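Local coordinates for thioredoxin-like fold domain-containing protein (Enterococcus faecalis, PDB 1Z6M) that is of unknown function but has a thioredoxin-like fold and a CxxC pattern at a helix start, consistent with a thiol-disulfide oxidoreductase, at residues E33-V37 with L68-E72; I9-N15 with E141-I147; G19-G23 with P91-L95. All coordinates share one frame; numbering follows the deposited sequence.

Contact 1: residues E33-V37 with L68-E72; sequences EFINV and LFDKE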
ATOM      1  N   GLU A  33       5.313   0.203  -2.440  1.00 10.65           N
ATOM      2  CA  GLU A  33       4.084  -0.587  -2.511  1.00 10.66           C
ATOM      3  C   GLU A  33       2.908   0.300  -2.864  1.00  9.84           C
ATOM      4  O   GLU A  33       2.449   1.091  -2.029  1.00 10.98           O
ATOM      5  CB  GLU A  33       3.805  -1.286  -1.166  1.00 11.11           C
ATOM      6  CG  GLU A  33       5.005  -2.057  -0.660  1.00 11.34           C
ATOM      7  CD  GLU A  33       4.845  -2.674   0.710  1.00 12.10           C
ATOM      8  OE1 GLU A  33       3.741  -3.151   1.085  1.00 13.03           O
ATOM      9  OE2 GLU A  33       5.870  -2.714   1.408  1.00 15.07           O
ATOM     10  N   PHE A  34       2.398   0.155  -4.083  1.00  9.74           N
ATOM     11  CA  PHE A  34       1.161   0.825  -4.485  1.00  9.51           C
ATOM     12  C   PHE A  34       0.010  -0.113  -4.165  1.00  9.80           C
ATOM     13  O   PHE A  34      -0.082  -1.213  -4.717  1.00  9.98           O
ATOM     14  CB  PHE A  34       1.165   1.141  -5.989  1.00  9.95           C
ATOM     15  CG  PHE A  34       2.081   2.266  -6.380  1.00 10.74           C
ATOM     16  CD1 PHE A  34       3.440   2.033  -6.612  1.00 11.81           C
ATOM     17  CD2 PHE A  34       1.592   3.567  -6.509  1.00 11.03           C
ATOM     18  CE1 PHE A  34       4.290   3.073  -6.990  1.00 12.64           C
ATOM     19  CE2 PHE A  34       2.429   4.604  -6.872  1.00 11.56           C
ATOM     20  CZ  PHE A  34       3.774   4.365  -7.108  1.00 12.14           C
ATOM     21  N   ILE A  35      -0.854   0.313  -3.252  1.00 10.01           N
ATOM     22  CA  ILE A  35      -1.939  -0.535  -2.795  1.00 10.79           C
ATOM     23  C   ILE A  35      -3.222   0.278  -2.627  1.00 10.52           C
ATOM     24  O   ILE A  35      -3.203   1.511  -2.510  1.00 10.45           O
ATOM     25  CB  ILE A  35      -1.626  -1.264  -1.454  1.00 12.07           C
ATOM     26  CG1 ILE A  35      -1.405  -0.265  -0.331  1.00 12.38           C
ATOM     27  CG2 ILE A  35      -0.438  -2.256  -1.592  1.00 12.95           C
ATOM     28  CD1 ILE A  35      -1.430  -0.923   1.050  1.00 14.39           C
ATOM     29  N   ASN A  36      -4.345  -0.427  -2.618  1.00  9.19           N
ATOM     30  CA  ASN A  36      -5.608   0.160  -2.195  1.00  9.61           C
ATOM     31  C   ASN A  36      -6.170  -0.788  -1.142  1.00  9.53           C
ATOM     32  O   ASN A  36      -6.221  -2.002  -1.351  1.00 10.32           O
ATOM     33  CB  ASN A  36      -6.558   0.329  -3.392  1.00 10.04           C
ATOM     34  CG  ASN A  36      -7.896   0.934  -3.000  1.00 10.25           C
ATOM     35  OD1 ASN A  36      -8.659   0.325  -2.261  1.00 10.34           O
ATOM     36  ND2 ASN A  36      -8.185   2.137  -3.504  1.00  9.96           N
ATOM     37  N   VAL A  37      -6.553  -0.249   0.007  1.00  9.67           N
ATOM     38  CA  VAL A  37      -6.892  -1.099   1.152  0.50  9.63           C
ATOM     39  C   VAL A  37      -8.189  -1.866   1.016  1.00  9.84           C
ATOM     40  O   VAL A  37      -8.457  -2.748   1.824  1.00 10.29           O
ATOM     41  CB  VAL A  37      -6.868  -0.368   2.523  0.50 10.07           C
ATOM     42  CG1 VAL A  37      -5.480   0.130   2.844  0.50 11.11           C
ATOM     43  CG2 VAL A  37      -7.940   0.734   2.608  0.50  6.81           C
ATOM     44  N   LEU A  68      -0.725   4.789  -0.832  1.00  9.90           N
ATOM     45  CA  LEU A  68      -2.159   4.479  -0.833  1.00  9.82           C
ATOM     46  C   LEU A  68      -2.789   5.145  -2.042  1.00 10.25           C
ATOM     47  O   LEU A  68      -2.925   6.370  -2.100  1.00 10.91           O
ATOM     48  CB  LEU A  68      -2.805   4.900   0.488  1.00 10.60           C
ATOM     49  CG  LEU A  68      -2.202   4.203   1.716  1.00 10.61           C
ATOM     50  CD1 LEU A  68      -2.917   4.677   2.965  1.00 12.21           C
ATOM     51  CD2 LEU A  68      -2.262   2.690   1.627  1.00 12.05           C
ATOM     52  N   PHE A  69      -3.108   4.305  -3.025  1.00  9.97           N
ATOM     53  CA  PHE A  69      -3.513   4.725  -4.363  1.00 10.28           C
ATOM     54  C   PHE A  69      -5.043   4.758  -4.403  1.00 10.85           C
ATOM     55  O   PHE A  69      -5.704   3.700  -4.437  1.00 10.71           O
ATOM     56  CB  PHE A  69      -2.937   3.680  -5.335  1.00 10.70           C
ATOM     57  CG  PHE A  69      -2.999   4.023  -6.814  1.00 10.56           C
ATOM     58  CD1 PHE A  69      -3.599   5.180  -7.308  1.00 11.67           C
ATOM     59  CD2 PHE A  69      -2.467   3.111  -7.727  1.00 11.45           C
ATOM     60  CE1 PHE A  69      -3.637   5.414  -8.696  1.00 12.29           C
ATOM     61  CE2 PHE A  69      -2.506   3.345  -9.087  1.00 12.05           C
ATOM     62  CZ  PHE A  69      -3.100   4.495  -9.577  1.00 12.32           C
ATOM     63  N   ASP A  70      -5.615   5.969  -4.366  1.00 11.30           N
ATOM     64  CA  ASP A  70      -7.081   6.097  -4.554  1.00 11.56           C
ATOM     65  C   ASP A  70      -7.417   5.764  -6.000  1.00 12.68           C
ATOM     66  O   ASP A  70      -6.781   6.287  -6.926  1.00 13.77           O
ATOM     67  CB  ASP A  70      -7.678   7.479  -4.214  1.00 14.49           C
ATOM     68  CG  ASP A  70      -7.460   7.902  -2.757  1.00 11.42           C
ATOM     69  OD1 ASP A  70      -6.811   7.177  -1.944  1.00 11.80           O
ATOM     70  OD2 ASP A  70      -8.002   8.985  -2.410  1.00 12.97           O
ATOM     71  N   LYS A  71      -8.428   4.919  -6.197  1.00 13.69           N
ATOM     72  CA  LYS A  71      -8.719   4.372  -7.515  1.00 14.69           C
ATOM     73  C   LYS A  71     -10.142   4.683  -7.923  1.00 15.21           C
ATOM     74  O   LYS A  71     -10.981   4.979  -7.080  1.00 15.25           O
ATOM     75  CB  LYS A  71      -8.514   2.853  -7.512  1.00 14.96           C
ATOM     76  CG  LYS A  71      -7.079   2.388  -7.317  1.00 17.14           C
ATOM     77  CD  LYS A  71      -6.175   2.726  -8.498  1.00 19.05           C
ATOM     78  CE  LYS A  71      -6.492   1.919  -9.737  1.00 20.74           C
ATOM     79  NZ  LYS A  71      -5.922   2.593 -10.925  1.00 21.53           N
ATOM     80  N   GLU A  72     -10.411   4.565  -9.222  1.00 15.86           N
ATOM     81  CA  GLU A  72     -11.691   4.937  -9.823  1.00 17.26           C
ATOM     82  C   GLU A  72     -12.753   3.845  -9.747  1.00 17.27           C
ATOM     83  O   GLU A  72     -13.959   4.142  -9.691  1.00 17.74           O
ATOM     84  CB  GLU A  72     -11.481   5.338 -11.288  1.00 16.76           C
ATOM     85  CG  GLU A  72     -10.658   6.605 -11.459  1.00 20.35           C
ATOM     86  CD  GLU A  72     -11.406   7.852 -11.019  1.00 22.13           C
ATOM     87  OE1 GLU A  72     -12.341   8.268 -11.730  1.00 25.80           O
ATOM     88  OE2 GLU A  72     -11.056   8.422  -9.969  1.00 25.16           O
TER
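Asn-36 sends its CG anti to the backbone N (chi1 180°), and this carries the amide across to the backbone of Phe-69; Ile-35, just before it, holds CG1 between its own N and carbonyl carbon (chi1 62°), beside the branch of Leu-68. The two aliphatic side chains lie side by side and point the same way, with Ile-35 CG1 3.6 Å from Leu-68 CD2. Ile-35 and Leu-68 form a parallel bridge pair, and just beyond it the Phe-69 N-H gives a nearly straight bond to Ile-35 O, 2.8 Å from N to O with an angle of 173° at the hydrogen. The Asn-36 amide then takes over where the regular pairing stops: ND2 donates to Phe-69 O at 3.1 Å, the carbonyl lying somewhat out of the amide plane. Its OD1 accepts from the backbone N of Arg-38, so both ends of the amide are engaged and its rotation is fixed. On the other side of the sheet from Ile-35 and Leu-68, Phe-34 and Phe-69 meet at a slant, CD2 to CD2 at 4.3 Å, and helix 132-145 covers both rings. Lys-71 folds back so that CD sits 3.5 Å above the centre of the Phe-69 ring, while NZ goes on to Gln-148 O. Helices 77-83 and 91-103 pack against Leu-68 on the opposite face. Residues 33-37 and 68-72 are where two neighbouring parallel strands, 29-35 and 62-68, run out at the C-terminal end of the sheet, where proteins of the thioredoxin-like fold carry the CxxC; here the Ile-35 side chain touches that putative motif, Cys-39 and Cys-42.

Contact 2: residues I9-N15 with E141-I147; sequences IDATKVN and EANAAHI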
ATOM      1  N   ILE A   9       5.559  -0.503 -17.255  1.00 17.43           N
ATOM      2  CA  ILE A   9       5.828   0.225 -16.007  1.00 15.64           C
ATOM      3  C   ILE A   9       7.253   0.752 -16.052  1.00 14.58           C
ATOM      4  O   ILE A   9       8.185   0.040 -16.458  1.00 14.75           O
ATOM      5  CB  ILE A   9       5.612  -0.662 -14.758  1.00 15.09           C
ATOM      6  CG1 ILE A   9       4.118  -0.963 -14.562  1.00 15.70           C
ATOM      7  CG2 ILE A   9       6.202  -0.001 -13.516  1.00 15.39           C
ATOM      8  CD1 ILE A   9       3.835  -2.076 -13.551  1.00 15.82           C
ATOM      9  N   ASP A  10       7.403   2.014 -15.670  1.00 13.56           N
ATOM     10  CA  ASP A  10       8.716   2.642 -15.610  1.00 13.16           C
ATOM     11  C   ASP A  10       9.118   2.834 -14.151  1.00 12.72           C
ATOM     12  O   ASP A  10       8.730   3.812 -13.495  1.00 13.24           O
ATOM     13  CB  ASP A  10       8.711   3.970 -16.381  1.00 12.86           C
ATOM     14  CG  ASP A  10      10.088   4.595 -16.494  1.00 13.38           C
ATOM     15  OD1 ASP A  10      11.031   4.120 -15.814  1.00 13.79           O
ATOM     16  OD2 ASP A  10      10.220   5.575 -17.264  1.00 14.56           O
ATOM     17  N   ALA A  11       9.924   1.897 -13.653  1.00 12.54           N
ATOM     18  CA  ALA A  11      10.321   1.876 -12.245  1.00 12.48           C
ATOM     19  C   ALA A  11      11.266   3.019 -11.907  1.00 12.72           C
ATOM     20  O   ALA A  11      11.561   3.241 -10.735  1.00 13.23           O
ATOM     21  CB  ALA A  11      10.949   0.528 -11.881  1.00 13.32           C
ATOM     22  N   THR A  12      11.746   3.755 -12.913  1.00 12.62           N
ATOM     23  CA  THR A  12      12.577   4.924 -12.614  1.00 13.28           C
ATOM     24  C   THR A  12      11.743   6.138 -12.187  1.00 13.59           C
ATOM     25  O   THR A  12      12.291   7.113 -11.675  1.00 15.02           O
ATOM     26  CB  THR A  12      13.496   5.357 -13.792  1.00 13.51           C
ATOM     27  OG1 THR A  12      12.708   5.935 -14.841  1.00 13.51           O
ATOM     28  CG2 THR A  12      14.317   4.186 -14.305  1.00 13.82           C
ATOM     29  N   LYS A  13      10.427   6.074 -12.379  1.00 13.68           N
ATOM     30  CA  LYS A  13       9.555   7.229 -12.148  1.00 14.73           C
ATOM     31  C   LYS A  13       8.869   7.193 -10.791  1.00 14.98           C
ATOM     32  O   LYS A  13       8.107   8.094 -10.449  1.00 15.98           O
ATOM     33  CB  LYS A  13       8.499   7.379 -13.254  1.00 15.45           C
ATOM     34  CG  LYS A  13       9.052   7.483 -14.650  1.00 18.17           C
ATOM     35  CD  LYS A  13       9.837   8.753 -14.867  1.00 20.55           C
ATOM     36  CE  LYS A  13      10.397   8.829 -16.295  1.00 21.58           C
ATOM     37  NZ  LYS A  13       9.363   9.139 -17.323  1.00 24.63           N
ATOM     38  N   VAL A  14       9.126   6.147 -10.023  1.00 13.77           N
ATOM     39  CA  VAL A  14       8.628   6.092  -8.653  1.00 13.82           C
ATOM     40  C   VAL A  14       9.676   6.700  -7.728  1.00 13.43           C
ATOM     41  O   VAL A  14      10.846   6.833  -8.110  1.00 15.00           O
ATOM     42  CB  VAL A  14       8.244   4.649  -8.227  1.00 13.62           C
ATOM     43  CG1 VAL A  14       7.148   4.098  -9.148  1.00 13.76           C
ATOM     44  CG2 VAL A  14       9.454   3.719  -8.223  1.00 14.90           C
ATOM     45  N   ASN A  15       9.266   7.073  -6.522  1.00 13.06           N
ATOM     46  CA  ASN A  15      10.197   7.638  -5.556  1.00 12.68           C
ATOM     47  C   ASN A  15       9.982   7.036  -4.175  1.00 13.15           C
ATOM     48  O   ASN A  15       8.966   6.382  -3.915  1.00 12.63           O
ATOM     49  CB  ASN A  15      10.083   9.172  -5.526  1.00 12.79           C
ATOM     50  CG  ASN A  15       8.722   9.645  -5.019  1.00 12.19           C
ATOM     51  OD1 ASN A  15       8.384   9.463  -3.846  1.00 12.31           O
ATOM     52  ND2 ASN A  15       7.929  10.238  -5.909  1.00 12.76           N
ATOM     53  N   GLU A 141       2.251  10.028  -9.371  1.00 11.67           N
ATOM     54  CA  GLU A 141       3.420   9.149  -9.422  1.00 11.48           C
ATOM     55  C   GLU A 141       3.081   7.845 -10.143  1.00 11.23           C
ATOM     56  O   GLU A 141       3.824   7.401 -11.016  1.00 11.07           O
ATOM     57  CB  GLU A 141       3.928   8.881  -8.007  1.00 12.11           C
ATOM     58  CG  GLU A 141       5.180   8.050  -7.942  1.00 11.95           C
ATOM     59  CD  GLU A 141       5.613   7.707  -6.527  1.00 11.16           C
ATOM     60  OE1 GLU A 141       5.126   8.340  -5.556  1.00 12.53           O
ATOM     61  OE2 GLU A 141       6.479   6.819  -6.384  1.00 12.14           O
ATOM     62  N   ALA A 142       1.952   7.238  -9.787  1.00 11.32           N
ATOM     63  CA  ALA A 142       1.500   6.031 -10.481  1.00 11.47           C
ATOM     64  C   ALA A 142       1.367   6.323 -11.973  1.00 11.39           C
ATOM     65  O   ALA A 142       1.769   5.519 -12.824  1.00 11.66           O
ATOM     66  CB  ALA A 142       0.183   5.538  -9.900  1.00 11.92           C
ATOM     67  N   ASN A 143       0.823   7.491 -12.304  1.00 11.06           N
ATOM     68  CA  ASN A 143       0.667   7.841 -13.701  0.50  9.80           C
ATOM     69  C   ASN A 143       2.008   7.975 -14.419  1.00 11.46           C
ATOM     70  O   ASN A 143       2.185   7.471 -15.527  1.00 11.90           O
ATOM     71  CB  ASN A 143      -0.140   9.128 -13.854  0.50  9.23           C
ATOM     72  CG  ASN A 143      -0.339   9.490 -15.296  0.50  9.05           C
ATOM     73  OD1 ASN A 143      -1.041   8.793 -16.020  0.50 11.34           O
ATOM     74  ND2 ASN A 143       0.296  10.569 -15.730  0.50  9.48           N
ATOM     75  N   ALA A 144       2.955   8.648 -13.779  1.00 11.44           N
ATOM     76  CA  ALA A 144       4.299   8.823 -14.341  1.00 11.88           C
ATOM     77  C   ALA A 144       4.971   7.491 -14.620  1.00 12.25           C
ATOM     78  O   ALA A 144       5.677   7.335 -15.612  1.00 12.67           O
ATOM     79  CB  ALA A 144       5.174   9.674 -13.407  1.00 12.54           C
ATOM     80  N   ALA A 145       4.741   6.527 -13.732  1.00 11.87           N
ATOM     81  CA  ALA A 145       5.373   5.218 -13.821  1.00 11.68           C
ATOM     82  C   ALA A 145       4.535   4.219 -14.621  1.00 11.39           C
ATOM     83  O   ALA A 145       4.947   3.075 -14.807  1.00 11.86           O
ATOM     84  CB  ALA A 145       5.645   4.688 -12.411  1.00 12.24           C
ATOM     85  N   HIS A 146       3.367   4.655 -15.099  1.00 11.46           N
ATOM     86  CA  HIS A 146       2.470   3.794 -15.900  1.00 11.94           C
ATOM     87  C   HIS A 146       1.956   2.615 -15.090  1.00 11.89           C
ATOM     88  O   HIS A 146       1.808   1.516 -15.607  1.00 12.93           O
ATOM     89  CB  HIS A 146       3.130   3.329 -17.212  1.00 12.29           C
ATOM     90  CG  HIS A 146       3.985   4.381 -17.843  1.00 14.63           C
ATOM     91  ND1 HIS A 146       3.481   5.596 -18.247  1.00 16.11           N
ATOM     92  CD2 HIS A 146       5.315   4.421 -18.097  1.00 14.52           C
ATOM     93  CE1 HIS A 146       4.460   6.339 -18.733  1.00 16.03           C
ATOM     94  NE2 HIS A 146       5.584   5.649 -18.652  1.00 16.32           N
ATOM     95  N   ILE A 147       1.712   2.875 -13.806  1.00 11.40           N
ATOM     96  CA  ILE A 147       1.178   1.887 -12.872  1.00 11.52           C
ATOM     97  C   ILE A 147      -0.324   2.112 -12.758  1.00 11.85           C
ATOM     98  O   ILE A 147      -0.773   3.117 -12.195  1.00 11.73           O
ATOM     99  CB  ILE A 147       1.845   2.050 -11.489  1.00 11.08           C
ATOM    100  CG1 ILE A 147       3.330   1.688 -11.581  1.00 11.52           C
ATOM    101  CG2 ILE A 147       1.146   1.195 -10.422  1.00 12.02           C
ATOM    102  CD1 ILE A 147       4.126   2.030 -10.322  1.00 12.86           C
TER
HETATM  103  O   HOH W   1       8.287   6.406 -18.952  1.00 21.76           O
HETATM  104  O   HOH W   2       6.510   9.275 -17.286  1.00 25.75           O
HETATM  105  O   HOH W   3       5.160  11.080  -5.368  1.00 13.80           O
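The Asn-15 amide and the Glu-141 carboxylate are stacked, their planes 29° apart, and water 3 joins Asn-15 ND2 to Glu-141 OE1. Glu-141 OE2 accepts a hydrogen bond from the Asn-15 backbone N, 2.8 Å away and from above the carboxylate plane. An extended side chain, anti at chi1 (-177°), lets Glu-141 reach that far from its helix; OE1 also pairs with Lys-67, probably favouring the ionised carboxylate. The His-146 ring has Ala-144 O over one face, 3.4 Å above the plane and toward the rim, and water 1 in plane at its edge, where it joins NE2 to Asp-10 OD2. The loop leading to strand 20-22 packs on the C-terminal end of helix 132-145: His-146 has the positive phi of a Schellman motif, and an Asx turn at Asp-10 starts the facing bend, with Thr-12 N and OG1 both donating to OD1. Between the two, Asp-10 N donates to Ala-145 O at 2.8 Å. Lys-13 CG lies 3.5 Å from Ala-144 O, which water 2 joins to Lys-13 NZ. Val-14 CG1 packs against Ala-145 CB, 3.6 Å away, and against Ile-147 CD1 beside it, and Ile-9 CG2 packs on Ile-147 CG1 at 3.9 Å.

Contact 3: residues G19-G23 with P91-L95; sequences GLHIG and PEQAL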
ATOM      1  N   GLY A  19       4.463   9.046   0.827  1.00 12.04           N
ATOM      2  CA  GLY A  19       3.750   7.915   1.389  1.00 12.41           C
ATOM      3  C   GLY A  19       4.100   7.584   2.810  1.00 12.62           C
ATOM      4  O   GLY A  19       4.706   8.386   3.516  1.00 13.11           O
ATOM      5  N   LEU A  20       3.674   6.407   3.243  1.00 12.19           N
ATOM      6  CA  LEU A  20       3.880   5.958   4.607  1.00 13.09           C
ATOM      7  C   LEU A  20       5.199   5.207   4.691  1.00 12.81           C
ATOM      8  O   LEU A  20       5.384   4.203   4.004  1.00 12.48           O
ATOM      9  CB  LEU A  20       2.723   5.039   5.007  1.00 13.61           C
ATOM     10  CG  LEU A  20       2.773   4.357   6.372  1.00 13.89           C
ATOM     11  CD1 LEU A  20       2.789   5.387   7.493  1.00 16.71           C
ATOM     12  CD2 LEU A  20       1.593   3.411   6.526  1.00 14.41           C
ATOM     13  N   HIS A  21       6.112   5.695   5.529  1.00 12.54           N
ATOM     14  CA  HIS A  21       7.428   5.073   5.674  1.00 13.07           C
ATOM     15  C   HIS A  21       7.453   4.148   6.872  1.00 13.40           C
ATOM     16  O   HIS A  21       7.182   4.579   7.988  1.00 13.67           O
ATOM     17  CB  HIS A  21       8.501   6.139   5.847  1.00 13.73           C
ATOM     18  CG  HIS A  21       8.717   6.964   4.625  1.00 14.18           C
ATOM     19  ND1 HIS A  21       7.830   7.938   4.219  1.00 17.09           N
ATOM     20  CD2 HIS A  21       9.727   6.974   3.725  1.00 16.42           C
ATOM     21  CE1 HIS A  21       8.281   8.503   3.115  1.00 17.20           C
ATOM     22  NE2 HIS A  21       9.419   7.924   2.784  1.00 18.51           N
ATOM     23  N   ILE A  22       7.803   2.892   6.632  1.00 13.75           N
ATOM     24  CA  ILE A  22       7.931   1.886   7.693  1.00 14.26           C
ATOM     25  C   ILE A  22       9.367   1.392   7.685  1.00 14.69           C
ATOM     26  O   ILE A  22       9.838   0.877   6.674  1.00 15.22           O
ATOM     27  CB  ILE A  22       6.971   0.680   7.469  1.00 14.13           C
ATOM     28  CG1 ILE A  22       5.502   1.122   7.403  1.00 15.48           C
ATOM     29  CG2 ILE A  22       7.191  -0.414   8.510  1.00 14.98           C
ATOM     30  CD1 ILE A  22       4.993   1.888   8.625  1.00 19.30           C
ATOM     31  N   GLY A  23      10.060   1.558   8.805  1.00 15.17           N
ATOM     32  CA  GLY A  23      11.439   1.121   8.897  1.00 15.95           C
ATOM     33  C   GLY A  23      12.418   2.273   8.953  1.00 16.55           C
ATOM     34  O   GLY A  23      12.029   3.447   8.994  1.00 17.15           O
ATOM     35  N   PRO A  91       3.635   6.531  11.921  1.00 20.16           N
ATOM     36  CA  PRO A  91       3.743   5.423  10.956  1.00 20.52           C
ATOM     37  C   PRO A  91       3.458   4.035  11.515  1.00 20.70           C
ATOM     38  O   PRO A  91       2.757   3.259  10.867  1.00 20.12           O
ATOM     39  CB  PRO A  91       5.196   5.522  10.477  1.00 20.98           C
ATOM     40  CG  PRO A  91       5.544   6.963  10.692  1.00 20.95           C
ATOM     41  CD  PRO A  91       4.891   7.298  11.997  1.00 20.72           C
ATOM     42  N   GLU A  92       3.994   3.717  12.693  1.00 21.29           N
ATOM     43  CA  GLU A  92       3.729   2.426  13.334  1.00 21.77           C
ATOM     44  C   GLU A  92       2.233   2.217  13.615  1.00 20.77           C
ATOM     45  O   GLU A  92       1.686   1.126  13.388  1.00 21.21           O
ATOM     46  CB  GLU A  92       4.597   2.228  14.592  1.00 22.76           C
ATOM     47  CG  GLU A  92       4.410   3.261  15.723  1.00 26.12           C
ATOM     48  CD  GLU A  92       4.771   4.688  15.315  1.00 29.44           C
ATOM     49  OE1 GLU A  92       3.942   5.593  15.552  1.00 30.90           O
ATOM     50  OE2 GLU A  92       5.866   4.900  14.741  1.00 31.10           O
ATOM     51  N   GLN A  93       1.572   3.280  14.073  1.00 19.64           N
ATOM     52  CA  GLN A  93       0.132   3.241  14.311  0.50 19.00           C
ATOM     53  C   GLN A  93      -0.640   3.141  12.993  1.00 18.18           C
ATOM     54  O   GLN A  93      -1.669   2.461  12.926  1.00 17.31           O
ATOM     55  CB  GLN A  93      -0.318   4.451  15.139  0.50 19.16           C
ATOM     56  CG  GLN A  93       0.122   4.396  16.604  0.50 19.62           C
ATOM     57  CD  GLN A  93       0.046   5.743  17.312  0.50 19.73           C
ATOM     58  OE1 GLN A  93      -0.752   6.611  16.955  0.50 21.40           O
ATOM     59  NE2 GLN A  93       0.880   5.917  18.331  0.50 21.44           N
ATOM     60  N   ALA A  94      -0.132   3.792  11.945  1.00 16.84           N
ATOM     61  CA  ALA A  94      -0.743   3.724  10.615  1.00 15.49           C
ATOM     62  C   ALA A  94      -0.673   2.313  10.037  1.00 14.92           C
ATOM     63  O   ALA A  94      -1.639   1.841   9.434  1.00 14.38           O
ATOM     64  CB  ALA A  94      -0.095   4.718   9.670  1.00 15.73           C
ATOM     65  N   LEU A  95       0.460   1.639  10.225  1.00 15.08           N
ATOM     66  CA  LEU A  95       0.589   0.267   9.754  1.00 15.31           C
ATOM     67  C   LEU A  95      -0.413  -0.625  10.494  1.00 15.34           C
ATOM     68  O   LEU A  95      -1.059  -1.491   9.891  1.00 15.37           O
ATOM     69  CB  LEU A  95       2.024  -0.248   9.906  1.00 16.05           C
ATOM     70  CG  LEU A  95       2.296  -1.665   9.389  1.00 15.80           C
ATOM     71  CD1 LEU A  95       1.925  -1.826   7.917  1.00 16.28           C
ATOM     72  CD2 LEU A  95       3.759  -2.007   9.611  1.00 16.14           C
TER
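Leu-20 lays its CD1 methyl over the first turn of helix 91-103, 3.6 Å from Pro-91 CA and 3.7 Å from Ala-94 CB. Its CG stands anti to the backbone N (chi1 176°), which carries the branch out to the helix, and CD2 lies almost as close, so both methyls of the leucine face Ala-94 CB from one side. Two residues on, Ile-22 serves the neighbouring part of the turn: CD1 touches Leu-95 CB at 3.9 Å and comes within 3.5 Å of Pro-91 O. That oxygen is already engaged as the acceptor for Leu-95 N within the helix. The CG2 branch meets Leu-95 CD2, giving the isoleucine two points of contact with one leucine. Between these two residues the strand backbone itself touches the proline, His-21 O lying 3.3 Å from Pro-91 CB. No hydrogen bond crosses the contact; it is held by apolar side chains. The helix runs nearly square to the strand, at 98°, with the axes of the short segments 8.3 Å apart. Strand 20-22 is an outermost strand of the sheet, paired antiparallel with strand 62-68 through Leu-20 and Ile-22, while helix 40-58 meets Ile-22 through Val-57 and Leu-95 through Phe-46.

Contacts 1 and 2 share a core: their centres are 14 Å apart and they touch directly, with Phe-69 CZ 3.5 Å from Ala-142 CB and Phe-34 CE1 3.5 Å from Ile-147 CD1. Helix 132-145 and the residues just after it cover one face of the sheet and tie the N-terminal loop to it. Contact 3 belongs to the sheet's strand 20-22 edge, its centre 15 Å from that of contact 1 and 21 Å from that of contact 2; strand 62-68 lies between strands 20-22 and 29-35. Along the chain, contact 1 nests inside the loop closed by contact 3, itself inside that of contact 2. Of the three, contact 1 borders the putative CxxC site.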